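Local coordinates for ESAT-6/WXG100 secretion system protein (Streptococcus gallolyticus, PDB 7JQE), which is a membrane-anchored subunit of the bacterial type VIIb secretion system and probably takes part, through its elongated extracellular region, in toxin export across the cell envelope, at residues L237-Y241 and L435-I440; D274-T278 and I351-Q355; T425-P430 and P443-A449. Residues are numbered along the deposited sequence.

Interaction 1. Residues L237-Y241 and L435-I440; sequences LLGKY and LSQIDI. With EDO (1,2-ethanediol), chain M.
One face of helix 225-244 packs here against the loop that follows helix 396-427. Residues 237-241 are regular helix, with Tyr241 N bonded to Leu237 O at 3.0 Å. Residues 435-437 form a short 3-10 turn, and Ile438 and Asp439 then run extended. Leu237 lies nearest Leu435 (CA-CA 6.5 Å) and Tyr241 nearest Ile440 (6.3 Å). Leu237, rotamer tp, puts CD2 4.1 Å from Leu435 CD1 and CD1 4.4 Å from both Ile438 CB and Ile440 CD1. Tyr241 has chi1 t, its CD1 4.0 Å from CG2 of Ile440, whose chi1 and chi2 are both m. Lys240, CB 4.2 Å from Ile440 CG1, has an off-well chi1 of -92° and is then fully extended, reaching along the loop so that NZ makes a weak 3.4 Å hydrogen bond to Ile438 O; Ser436 O is 2.7 Å from NZ but poorly angled. An ethanediol O2 donates to Ile440 O (2.7 Å). Apolar contacts thus account for the close fit, while the weak ammonium-carbonyl bond adds little directional fixing.

Interaction 2. Residues D274-T278 and I351-Q355; sequences DVAPT and ISKAQ
Strand 268-275 ends beside the connection from strand 348-351, at the edge of a four-stranded antiparallel sheet, to strand 355-363, the antiparallel neighbour of 268-275 in a second, three-stranded sheet. Val275 and Gln355 form an antiparallel hydrogen-bonded pair (CA-CA 5.4 Å), with Val275 N to Gln355 O and Gln355 N to Val275 O both 2.9 Å. CA-H...O contacts of 3.4 Å run from Asp274 CA to Gln355 O and from Ala354 CA to Val275 O. Beyond the pair the CA atoms of Ala276 and Ala354 close to 4.1 Å and both segments leave regular strand geometry; Pro277 continues extended (phi/psi -66/162), while Ser352, at -139/19, bends the connection.

The CA-to-CB bonds of Val275 (chi1 m) and Gln355 (chi1 and chi2 t) point to the same face, with Val275 CG2 4.2 Å from Gln355 CB, while the extended Gln355 side chain carries its amide away from 274-278. Val275 CG2 lies 3.2 Å from CD1 of Ile351, whose chi1 is p and chi2 t. Ala276 CB touches Ala354 CB at 4.4 Å. The Asp274 carboxylate is shared: OD1 forms a salt bridge with Arg383 of the second subunit and OD2 a hydrogen bond with Ser356 OG of its own chain; backbone bonds from Asp274 join the same dimer interface. The ring of Pro277 lies against the bend, its CG 3.6 Å from Ser352 C and its CD 3.4 Å from Lys353 C.

Interaction 3. Residues T425-P430 and P443-A449; sequences TLYGEP and PSANSVA. With EDO (1,2-ethanediol), chain M; EDO (1,2-ethanediol), chain H.
The carboxylate of Glu429 receives three hydrogen bonds from the type I beta turn Ser444-Ser447: Asn446 ND2 to OE1 at 2.9 Å, Asn446 N to OE2 at 3.1 Å and a very short Ser444 OG to OE2 at 2.5 Å, the position of OE2 being less certain. Chi1 and chi2 of Glu429 are both m, folding the carboxylate over the turn. Ser447 N and OG both bond to Ser444 O, at 3.0 and 2.9 Å; Ser447 is the N-cap of helix 448-451, its OG weakly bonded to Asn450 N. Ala449 N, in the first turn of that helix, donates to Leu426 O (2.8 Å), near the end of helix 396-427, which Gly428 leaves at phi/psi -89/145.

Farther out, Leu426 CD2 meets Val448 CG1 at 3.7 Å. Tyr427, chi1 m, receives Ala449 CB over one ring face (CH-pi, 4.1 Å to the centroid) and Pro443 CG at its edge, 4.1 Å from CD2. Pro430 CD packs on Asn446 CB (3.6 Å). The C-terminal end of one helix thereby meets the N-terminal end of the next, with Leu426 against helix 191-200 and Val448 against Tyr192 of the second subunit.

Overall arrangement
Interactions 1 and 3 are neighbours, their centres 11 Å apart; their segments alternate along the chain, and the loop between helices 396-427 and 448-451 contributes residues to both. Tyr427 joins them: Tyr241 CE1 lies 3.7 Å from Tyr427 CE1, and Ile440 CD1 is 3.7 Å from Tyr427 CB. One ethanediol, probably from the crystallisation liquor, contacts both, bonding to Ile440 O and weakly to Tyr427 OH. Interaction 2 is nested within the chain loop closed by interaction 1, yet its centre is 84 Å from that of interaction 1 and 93 Å from that of interaction 3. Interactions 2 and 3 both touch the second subunit, so dimer contacts recur at widely separated points of this elongated chain.

Interaction 1. Residues L237-Y241 and L435-I440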
ATOM      1  N   LEU A 237      -4.826   0.676 -12.761  1.00 49.10           N
ATOM      2  CA  LEU A 237      -4.914  -0.434 -11.818  1.00 50.90           C
ATOM      3  C   LEU A 237      -6.188  -0.353 -10.988  1.00 61.83           C
ATOM      4  O   LEU A 237      -6.873  -1.366 -10.792  1.00 67.20           O
ATOM      5  CB  LEU A 237      -3.679  -0.450 -10.916  1.00 46.63           C
ATOM      6  CG  LEU A 237      -3.668  -1.447  -9.753  1.00 43.79           C
ATOM      7  CD1 LEU A 237      -3.837  -2.873 -10.255  1.00 42.17           C
ATOM      8  CD2 LEU A 237      -2.390  -1.312  -8.927  1.00 41.93           C
ATOM      9  N   LEU A 238      -6.525   0.843 -10.491  1.00 56.46           N
ATOM     10  CA  LEU A 238      -7.782   1.002  -9.766  1.00 51.75           C
ATOM     11  C   LEU A 238      -8.966   0.588 -10.625  1.00 49.81           C
ATOM     12  O   LEU A 238      -9.980   0.111 -10.101  1.00 51.49           O
ATOM     13  CB  LEU A 238      -7.948   2.447  -9.300  1.00 54.38           C
ATOM     14  CG  LEU A 238      -6.852   2.989  -8.382  1.00 58.83           C
ATOM     15  CD1 LEU A 238      -7.079   4.470  -8.099  1.00 59.95           C
ATOM     16  CD2 LEU A 238      -6.821   2.203  -7.097  1.00 62.06           C
ATOM     17  N   GLY A 239      -8.864   0.767 -11.941  1.00 50.46           N
ATOM     18  CA  GLY A 239      -9.919   0.298 -12.821  1.00 46.23           C
ATOM     19  C   GLY A 239     -10.020  -1.214 -12.836  1.00 58.19           C
ATOM     20  O   GLY A 239     -11.119  -1.771 -12.791  1.00 63.30           O
ATOM     21  N   LYS A 240      -8.873  -1.899 -12.897  1.00 56.62           N
ATOM     22  CA  LYS A 240      -8.881  -3.358 -12.863  1.00 54.25           C
ATOM     23  C   LYS A 240      -9.552  -3.869 -11.597  1.00 53.92           C
ATOM     24  O   LYS A 240     -10.380  -4.789 -11.646  1.00 54.82           O
ATOM     25  CB  LYS A 240      -7.455  -3.899 -12.960  1.00 60.65           C
ATOM     26  CG  LYS A 240      -6.981  -4.205 -14.367  1.00 66.49           C
ATOM     27  CD  LYS A 240      -5.610  -4.865 -14.332  1.00 74.81           C
ATOM     28  CE  LYS A 240      -5.104  -5.171 -15.733  1.00 83.88           C
ATOM     29  NZ  LYS A 240      -3.632  -5.408 -15.756  1.00 81.81           N
ATOM     30  N   TYR A 241      -9.215  -3.274 -10.453  1.00 52.59           N
ATOM     31  CA  TYR A 241      -9.804  -3.700  -9.190  1.00 45.40           C
ATOM     32  C   TYR A 241     -11.301  -3.411  -9.157  1.00 56.62           C
ATOM     33  O   TYR A 241     -12.099  -4.272  -8.763  1.00 64.21           O
ATOM     34  CB  TYR A 241      -9.090  -3.004  -8.038  1.00 45.99           C
ATOM     35  CG  TYR A 241      -9.402  -3.583  -6.684  1.00 52.79           C
ATOM     36  CD1 TYR A 241      -8.615  -4.596  -6.139  1.00 55.95           C
ATOM     37  CD2 TYR A 241     -10.473  -3.112  -5.940  1.00 47.00           C
ATOM     38  CE1 TYR A 241      -8.889  -5.123  -4.890  1.00 49.36           C
ATOM     39  CE2 TYR A 241     -10.755  -3.634  -4.693  1.00 61.12           C
ATOM     40  CZ  TYR A 241      -9.962  -4.641  -4.173  1.00 58.37           C
ATOM     41  OH  TYR A 241     -10.249  -5.158  -2.930  1.00 61.00           O
ATOM     42  N   LEU A 435       2.678  -2.006 -12.906  1.00 50.26           N
ATOM     43  CA  LEU A 435       1.305  -2.212 -12.462  1.00 46.32           C
ATOM     44  C   LEU A 435       0.434  -2.853 -13.534  1.00 48.89           C
ATOM     45  O   LEU A 435      -0.559  -3.510 -13.199  1.00 60.85           O
ATOM     46  CB  LEU A 435       0.701  -0.878 -12.011  1.00 48.51           C
ATOM     47  CG  LEU A 435       1.468  -0.167 -10.890  1.00 48.27           C
ATOM     48  CD1 LEU A 435       0.681   1.035 -10.377  1.00 41.01           C
ATOM     49  CD2 LEU A 435       1.771  -1.142  -9.762  1.00 49.41           C
ATOM     50  N   SER A 436       0.782  -2.698 -14.813  1.00 45.17           N
ATOM     51  CA  SER A 436      -0.037  -3.301 -15.860  1.00 51.08           C
ATOM     52  C   SER A 436      -0.039  -4.823 -15.788  1.00 60.07           C
ATOM     53  O   SER A 436      -0.971  -5.453 -16.303  1.00 68.55           O
ATOM     54  CB  SER A 436       0.440  -2.841 -17.240  1.00 56.59           C
ATOM     55  OG  SER A 436       1.840  -2.998 -17.382  1.00 71.31           O
ATOM     56  N   GLN A 437       0.970  -5.426 -15.159  1.00 54.76           N
ATOM     57  CA  GLN A 437       1.096  -6.877 -15.104  1.00 60.90           C
ATOM     58  C   GLN A 437       0.321  -7.507 -13.958  1.00 61.84           C
ATOM     59  O   GLN A 437       0.248  -8.736 -13.886  1.00 62.72           O
ATOM     60  CB  GLN A 437       2.573  -7.274 -14.979  1.00 59.44           C
ATOM     61  CG  GLN A 437       3.434  -6.797 -16.131  1.00 67.62           C
ATOM     62  CD  GLN A 437       2.912  -7.281 -17.467  1.00 78.88           C
ATOM     63  OE1 GLN A 437       2.982  -8.469 -17.780  1.00 85.54           O
ATOM     64  NE2 GLN A 437       2.370  -6.362 -18.259  1.00 82.35           N
ATOM     65  N   ILE A 438      -0.256  -6.707 -13.066  1.00 59.26           N
ATOM     66  CA  ILE A 438      -0.907  -7.232 -11.871  1.00 49.31           C
ATOM     67  C   ILE A 438      -2.314  -7.692 -12.231  1.00 58.05           C
ATOM     68  O   ILE A 438      -3.113  -6.920 -12.769  1.00 69.91           O
ATOM     69  CB  ILE A 438      -0.932  -6.180 -10.754  1.00 49.29           C
ATOM     70  CG1 ILE A 438       0.503  -5.768 -10.403  1.00 50.43           C
ATOM     71  CG2 ILE A 438      -1.670  -6.711  -9.533  1.00 50.01           C
ATOM     72  CD1 ILE A 438       0.610  -4.848  -9.218  1.00 49.36           C
ATOM     73  N   ASP A 439      -2.619  -8.953 -11.933  1.00 59.37           N
ATOM     74  CA  ASP A 439      -3.919  -9.546 -12.223  1.00 61.25           C
ATOM     75  C   ASP A 439      -4.712  -9.664 -10.926  1.00 58.98           C
ATOM     76  O   ASP A 439      -4.173 -10.097  -9.903  1.00 64.19           O
ATOM     77  CB  ASP A 439      -3.746 -10.918 -12.879  1.00 67.66           C
ATOM     78  CG  ASP A 439      -5.047 -11.470 -13.439  1.00 80.71           C
ATOM     79  OD1 ASP A 439      -6.087 -11.386 -12.749  1.00 84.16           O
ATOM     80  OD2 ASP A 439      -5.029 -11.994 -14.574  1.00 85.89           O
ATOM     81  N   ILE A 440      -5.983  -9.277 -10.967  1.00 55.20           N
ATOM     82  CA  ILE A 440      -6.828  -9.243  -9.776  1.00 51.28           C
ATOM     83  C   ILE A 440      -7.719 -10.476  -9.677  1.00 56.42           C
ATOM     84  O   ILE A 440      -7.740 -11.152  -8.648  1.00 56.40           O
ATOM     85  CB  ILE A 440      -7.667  -7.947  -9.748  1.00 50.85           C
ATOM     86  CG1 ILE A 440      -6.764  -6.721  -9.917  1.00 52.67           C
ATOM     87  CG2 ILE A 440      -8.442  -7.851  -8.445  1.00 54.43           C
ATOM     88  CD1 ILE A 440      -5.760  -6.546  -8.815  1.00 46.75           C
TER
HETATM   89  C1  EDO M 712      -9.565 -11.608  -4.536  1.00 77.56           C
HETATM   90  O1  EDO M 712      -8.866 -11.947  -3.330  1.00 72.94           O
HETATM   91  C2  EDO M 712      -8.923 -12.319  -5.723  1.00 81.20           C
HETATM   92  O2  EDO M 712      -9.665 -12.057  -6.921  1.00 84.22           O

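Interaction 2. Residues D274-T278 and I351-Q355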
ATOM      1  N   ASP A 274      -8.280  71.428 -20.747  1.00 80.41           N
ATOM      2  CA  ASP A 274      -8.795  72.776 -20.972  1.00 83.16           C
ATOM      3  C   ASP A 274      -7.622  73.699 -21.284  1.00 83.69           C
ATOM      4  O   ASP A 274      -6.847  74.056 -20.391  1.00 84.19           O
ATOM      5  CB  ASP A 274      -9.582  73.277 -19.761  1.00 85.26           C
ATOM      6  CG  ASP A 274     -10.755  72.379 -19.410  1.00 91.31           C
ATOM      7  OD1 ASP A 274     -10.934  72.069 -18.214  1.00 95.63           O
ATOM      8  OD2 ASP A 274     -11.493  71.969 -20.331  1.00 96.32           O
ATOM      9  N   VAL A 275      -7.490  74.081 -22.550  1.00 80.44           N
ATOM     10  CA  VAL A 275      -6.425  74.968 -22.985  1.00 81.44           C
ATOM     11  C   VAL A 275      -6.984  76.375 -23.150  1.00 87.31           C
ATOM     12  O   VAL A 275      -8.191  76.585 -23.312  1.00 89.27           O
ATOM     13  CB  VAL A 275      -5.764  74.479 -24.295  1.00 81.40           C
ATOM     14  CG1 VAL A 275      -5.133  73.109 -24.096  1.00 77.28           C
ATOM     15  CG2 VAL A 275      -6.781  74.451 -25.424  1.00 79.82           C
ATOM     16  N   ALA A 276      -6.087  77.361 -23.108  1.00 86.91           N
ATOM     17  CA  ALA A 276      -6.449  78.762 -23.249  1.00 90.37           C
ATOM     18  C   ALA A 276      -5.257  79.521 -23.811  1.00 84.59           C
ATOM     19  O   ALA A 276      -4.113  79.232 -23.432  1.00 84.03           O
ATOM     20  CB  ALA A 276      -6.880  79.382 -21.915  1.00 83.70           C
ATOM     21  N   PRO A 277      -5.483  80.480 -24.705  1.00 86.44           N
ATOM     22  CA  PRO A 277      -4.366  81.247 -25.263  1.00 93.29           C
ATOM     23  C   PRO A 277      -3.687  82.098 -24.201  1.00 93.83           C
ATOM     24  O   PRO A 277      -4.231  82.357 -23.125  1.00 98.01           O
ATOM     25  CB  PRO A 277      -5.032  82.118 -26.334  1.00 93.87           C
ATOM     26  CG  PRO A 277      -6.454  82.243 -25.879  1.00 91.43           C
ATOM     27  CD  PRO A 277      -6.785  80.926 -25.233  1.00 87.31           C
ATOM     28  N   THR A 278      -2.467  82.528 -24.516  1.00101.10           N
ATOM     29  CA  THR A 278      -1.716  83.439 -23.656  1.00110.33           C
ATOM     30  C   THR A 278      -1.985  84.868 -24.118  1.00126.14           C
ATOM     31  O   THR A 278      -1.584  85.262 -25.219  1.00127.45           O
ATOM     32  CB  THR A 278      -0.220  83.123 -23.687  1.00108.80           C
ATOM     33  OG1 THR A 278       0.387  83.763 -24.816  1.00 99.36           O
ATOM     34  CG2 THR A 278       0.006  81.616 -23.784  1.00 88.01           C
ATOM     35  N   ILE A 351      -4.619  77.529 -31.177  1.00 87.97           N
ATOM     36  CA  ILE A 351      -5.906  78.029 -30.719  1.00 88.13           C
ATOM     37  C   ILE A 351      -5.818  79.544 -30.539  1.00 97.16           C
ATOM     38  O   ILE A 351      -4.737  80.133 -30.527  1.00 98.00           O
ATOM     39  CB  ILE A 351      -6.360  77.354 -29.413  1.00 86.19           C
ATOM     40  CG1 ILE A 351      -5.394  77.701 -28.281  1.00 89.66           C
ATOM     41  CG2 ILE A 351      -6.441  75.847 -29.595  1.00 88.75           C
ATOM     42  CD1 ILE A 351      -5.778  77.105 -26.947  1.00 83.78           C
ATOM     43  N   SER A 352      -6.994  80.172 -30.398  1.00 90.43           N
ATOM     44  CA  SER A 352      -7.065  81.587 -30.050  1.00 96.19           C
ATOM     45  C   SER A 352      -8.174  81.870 -29.041  1.00101.55           C
ATOM     46  O   SER A 352      -8.598  83.025 -28.907  1.00110.42           O
ATOM     47  CB  SER A 352      -7.274  82.462 -31.295  1.00 94.06           C
ATOM     48  OG  SER A 352      -6.131  82.444 -32.133  1.00 94.70           O
ATOM     49  N   LYS A 353      -8.654  80.851 -28.329  1.00101.51           N
ATOM     50  CA  LYS A 353      -9.720  81.034 -27.355  1.00108.41           C
ATOM     51  C   LYS A 353      -9.754  79.834 -26.418  1.00106.15           C
ATOM     52  O   LYS A 353      -9.315  78.739 -26.779  1.00102.53           O
ATOM     53  CB  LYS A 353     -11.076  81.216 -28.048  1.00113.64           C
ATOM     54  CG  LYS A 353     -12.232  81.405 -27.088  1.00120.89           C
ATOM     55  CD  LYS A 353     -11.923  82.497 -26.078  1.00122.03           C
ATOM     56  CE  LYS A 353     -13.001  82.577 -25.012  1.00123.84           C
ATOM     57  NZ  LYS A 353     -12.657  83.560 -23.952  1.00124.61           N
ATOM     58  N   ALA A 354     -10.275  80.056 -25.209  1.00106.62           N
ATOM     59  CA  ALA A 354     -10.437  78.971 -24.251  1.00105.06           C
ATOM     60  C   ALA A 354     -11.221  77.830 -24.883  1.00100.27           C
ATOM     61  O   ALA A 354     -12.193  78.050 -25.608  1.00105.17           O
ATOM     62  CB  ALA A 354     -11.148  79.472 -22.991  1.00108.73           C
ATOM     63  N   GLN A 355     -10.799  76.602 -24.597  1.00 95.93           N
ATOM     64  CA  GLN A 355     -11.266  75.473 -25.389  1.00 95.63           C
ATOM     65  C   GLN A 355     -10.907  74.180 -24.673  1.00 90.97           C
ATOM     66  O   GLN A 355     -10.076  74.166 -23.762  1.00 90.49           O
ATOM     67  CB  GLN A 355     -10.647  75.513 -26.790  1.00 89.47           C
ATOM     68  CG  GLN A 355     -11.125  74.468 -27.766  1.00 85.99           C
ATOM     69  CD  GLN A 355     -10.653  74.770 -29.177  1.00 98.50           C
ATOM     70  OE1 GLN A 355     -10.182  75.875 -29.461  1.00 96.67           O
ATOM     71  NE2 GLN A 355     -10.774  73.794 -30.067  1.00100.01           N
TER

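Interaction 3. Residues T425-P430 and P443-A449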
ATOM      1  N   THR A 425       0.262  -4.127  -3.353  1.00 52.13           N
ATOM      2  CA  THR A 425       0.936  -4.942  -2.350  1.00 46.43           C
ATOM      3  C   THR A 425       0.221  -6.263  -2.105  1.00 57.62           C
ATOM      4  O   THR A 425       0.852  -7.238  -1.681  1.00 56.07           O
ATOM      5  CB  THR A 425       1.046  -4.167  -1.037  1.00 48.95           C
ATOM      6  OG1 THR A 425       1.674  -2.901  -1.278  1.00 51.19           O
ATOM      7  CG2 THR A 425       1.864  -4.946  -0.021  1.00 51.54           C
ATOM      8  N   LEU A 426      -1.086  -6.313  -2.354  1.00 53.80           N
ATOM      9  CA  LEU A 426      -1.869  -7.519  -2.132  1.00 45.20           C
ATOM     10  C   LEU A 426      -1.913  -8.425  -3.356  1.00 49.84           C
ATOM     11  O   LEU A 426      -1.916  -9.651  -3.212  1.00 49.53           O
ATOM     12  CB  LEU A 426      -3.296  -7.151  -1.716  1.00 47.90           C
ATOM     13  CG  LEU A 426      -3.441  -6.479  -0.346  1.00 54.77           C
ATOM     14  CD1 LEU A 426      -4.877  -6.032  -0.102  1.00 52.01           C
ATOM     15  CD2 LEU A 426      -2.973  -7.410   0.764  1.00 46.81           C
ATOM     16  N   TYR A 427      -1.944  -7.858  -4.564  1.00 43.85           N
ATOM     17  CA  TYR A 427      -2.145  -8.657  -5.764  1.00 47.20           C
ATOM     18  C   TYR A 427      -0.934  -8.731  -6.679  1.00 52.53           C
ATOM     19  O   TYR A 427      -0.975  -9.467  -7.671  1.00 60.34           O
ATOM     20  CB  TYR A 427      -3.352  -8.126  -6.549  1.00 38.49           C
ATOM     21  CG  TYR A 427      -4.643  -8.341  -5.801  1.00 49.17           C
ATOM     22  CD1 TYR A 427      -5.105  -7.397  -4.896  1.00 43.25           C
ATOM     23  CD2 TYR A 427      -5.381  -9.509  -5.968  1.00 52.85           C
ATOM     24  CE1 TYR A 427      -6.279  -7.591  -4.197  1.00 52.41           C
ATOM     25  CE2 TYR A 427      -6.558  -9.714  -5.271  1.00 45.58           C
ATOM     26  CZ  TYR A 427      -7.000  -8.753  -4.385  1.00 52.65           C
ATOM     27  OH  TYR A 427      -8.168  -8.947  -3.686  1.00 58.63           O
ATOM     28  N   GLY A 428       0.142  -8.016  -6.373  1.00 50.79           N
ATOM     29  CA  GLY A 428       1.351  -8.110  -7.161  1.00 51.25           C
ATOM     30  C   GLY A 428       2.294  -9.197  -6.674  1.00 58.59           C
ATOM     31  O   GLY A 428       2.408  -9.472  -5.476  1.00 39.53           O
ATOM     32  N   GLU A 429       2.970  -9.825  -7.624  1.00 51.62           N
ATOM     33  CA  GLU A 429       4.124 -10.628  -7.264  1.00 51.83           C
ATOM     34  C   GLU A 429       5.045  -9.787  -6.386  1.00 56.33           C
ATOM     35  O   GLU A 429       5.149  -8.572  -6.590  1.00 60.46           O
ATOM     36  CB  GLU A 429       4.861 -11.100  -8.523  1.00 51.94           C
ATOM     37  CG  GLU A 429       4.152 -12.227  -9.263  1.00 57.32           C
ATOM     38  CD  GLU A 429       4.284 -13.549  -8.539  1.00 79.47           C
ATOM     39  OE1 GLU A 429       5.434 -13.967  -8.272  1.00 82.83           O
ATOM     40  OE2 GLU A 429       3.242 -14.163  -8.228  1.00 84.43           O
ATOM     41  N   PRO A 430       5.704 -10.375  -5.396  1.00 63.25           N
ATOM     42  CA  PRO A 430       6.507  -9.565  -4.476  1.00 63.62           C
ATOM     43  C   PRO A 430       7.483  -8.676  -5.230  1.00 60.52           C
ATOM     44  O   PRO A 430       8.279  -9.149  -6.042  1.00 57.06           O
ATOM     45  CB  PRO A 430       7.231 -10.614  -3.628  1.00 65.23           C
ATOM     46  CG  PRO A 430       6.348 -11.825  -3.700  1.00 51.50           C
ATOM     47  CD  PRO A 430       5.767 -11.810  -5.080  1.00 54.28           C
ATOM     48  N   PRO A 443      -5.272 -14.044  -8.906  1.00 59.98           N
ATOM     49  CA  PRO A 443      -4.003 -13.615  -8.300  1.00 59.80           C
ATOM     50  C   PRO A 443      -2.855 -14.544  -8.672  1.00 70.85           C
ATOM     51  O   PRO A 443      -3.047 -15.737  -8.914  1.00 77.45           O
ATOM     52  CB  PRO A 443      -4.293 -13.668  -6.794  1.00 56.24           C
ATOM     53  CG  PRO A 443      -5.783 -13.571  -6.683  1.00 55.94           C
ATOM     54  CD  PRO A 443      -6.331 -14.251  -7.904  1.00 57.77           C
ATOM     55  N   SER A 444      -1.648 -13.983  -8.702  1.00 67.80           N
ATOM     56  CA  SER A 444      -0.462 -14.764  -9.015  1.00 65.28           C
ATOM     57  C   SER A 444      -0.015 -15.579  -7.800  1.00 59.89           C
ATOM     58  O   SER A 444      -0.351 -15.272  -6.652  1.00 59.39           O
ATOM     59  CB  SER A 444       0.670 -13.857  -9.491  1.00 64.47           C
ATOM     60  OG  SER A 444       1.075 -12.981  -8.457  1.00 73.53           O
ATOM     61  N   ALA A 445       0.777 -16.621  -8.074  1.00 56.65           N
ATOM     62  CA  ALA A 445       1.056 -17.644  -7.065  1.00 58.72           C
ATOM     63  C   ALA A 445       1.659 -17.053  -5.795  1.00 65.66           C
ATOM     64  O   ALA A 445       1.295 -17.459  -4.686  1.00 60.03           O
ATOM     65  CB  ALA A 445       1.986 -18.709  -7.644  1.00 56.97           C
ATOM     66  N   ASN A 446       2.582 -16.100  -5.932  1.00 67.14           N
ATOM     67  CA  ASN A 446       3.289 -15.536  -4.787  1.00 57.81           C
ATOM     68  C   ASN A 446       2.635 -14.276  -4.229  1.00 57.56           C
ATOM     69  O   ASN A 446       3.154 -13.699  -3.265  1.00 55.65           O
ATOM     70  CB  ASN A 446       4.741 -15.243  -5.167  1.00 52.95           C
ATOM     71  CG  ASN A 446       5.454 -16.471  -5.703  1.00 68.25           C
ATOM     72  OD1 ASN A 446       5.942 -17.303  -4.937  1.00 67.56           O
ATOM     73  ND2 ASN A 446       5.501 -16.599  -7.024  1.00 71.18           N
ATOM     74  N   SER A 447       1.510 -13.847  -4.791  1.00 45.05           N
ATOM     75  CA  SER A 447       0.846 -12.653  -4.300  1.00 49.17           C
ATOM     76  C   SER A 447       0.388 -12.852  -2.862  1.00 50.94           C
ATOM     77  O   SER A 447       0.109 -13.969  -2.424  1.00 62.33           O
ATOM     78  CB  SER A 447      -0.355 -12.318  -5.179  1.00 55.32           C
ATOM     79  OG  SER A 447      -1.433 -13.194  -4.900  1.00 54.35           O
ATOM     80  N   VAL A 448       0.297 -11.746  -2.124  1.00 54.28           N
ATOM     81  CA  VAL A 448      -0.247 -11.820  -0.772  1.00 51.20           C
ATOM     82  C   VAL A 448      -1.669 -12.361  -0.798  1.00 54.10           C
ATOM     83  O   VAL A 448      -2.074 -13.110   0.099  1.00 58.09           O
ATOM     84  CB  VAL A 448      -0.174 -10.444  -0.087  1.00 47.36           C
ATOM     85  CG1 VAL A 448      -0.940 -10.464   1.231  1.00 50.88           C
ATOM     86  CG2 VAL A 448       1.290 -10.044   0.135  1.00 41.66           C
ATOM     87  N   ALA A 449      -2.446 -12.011  -1.828  1.00 45.74           N
ATOM     88  CA  ALA A 449      -3.823 -12.484  -1.893  1.00 46.42           C
ATOM     89  C   ALA A 449      -3.886 -14.000  -1.929  1.00 60.59           C
ATOM     90  O   ALA A 449      -4.865 -14.595  -1.466  1.00 66.05           O
ATOM     91  CB  ALA A 449      -4.531 -11.905  -3.116  1.00 41.43           C
TER
HETATM   92  C1  EDO M 712      -9.565 -11.608  -4.536  1.00 77.56           C
HETATM   93  O1  EDO M 712      -8.866 -11.947  -3.330  1.00 72.94           O
HETATM   94  C2  EDO M 712      -8.923 -12.319  -5.723  1.00 81.20           C
HETATM   95  O2  EDO M 712      -9.665 -12.057  -6.921  1.00 84.22           O
HETATM   96  C1  EDO H 707       5.216  -4.341  -3.533  1.00 79.65           C
HETATM   97  O1  EDO H 707       6.419  -5.015  -3.913  1.00 71.23           O
HETATM   98  C2  EDO H 707       4.111  -4.724  -4.512  1.00 84.83           C
HETATM   99  O2  EDO H 707       3.989  -6.151  -4.594  1.00 79.28           O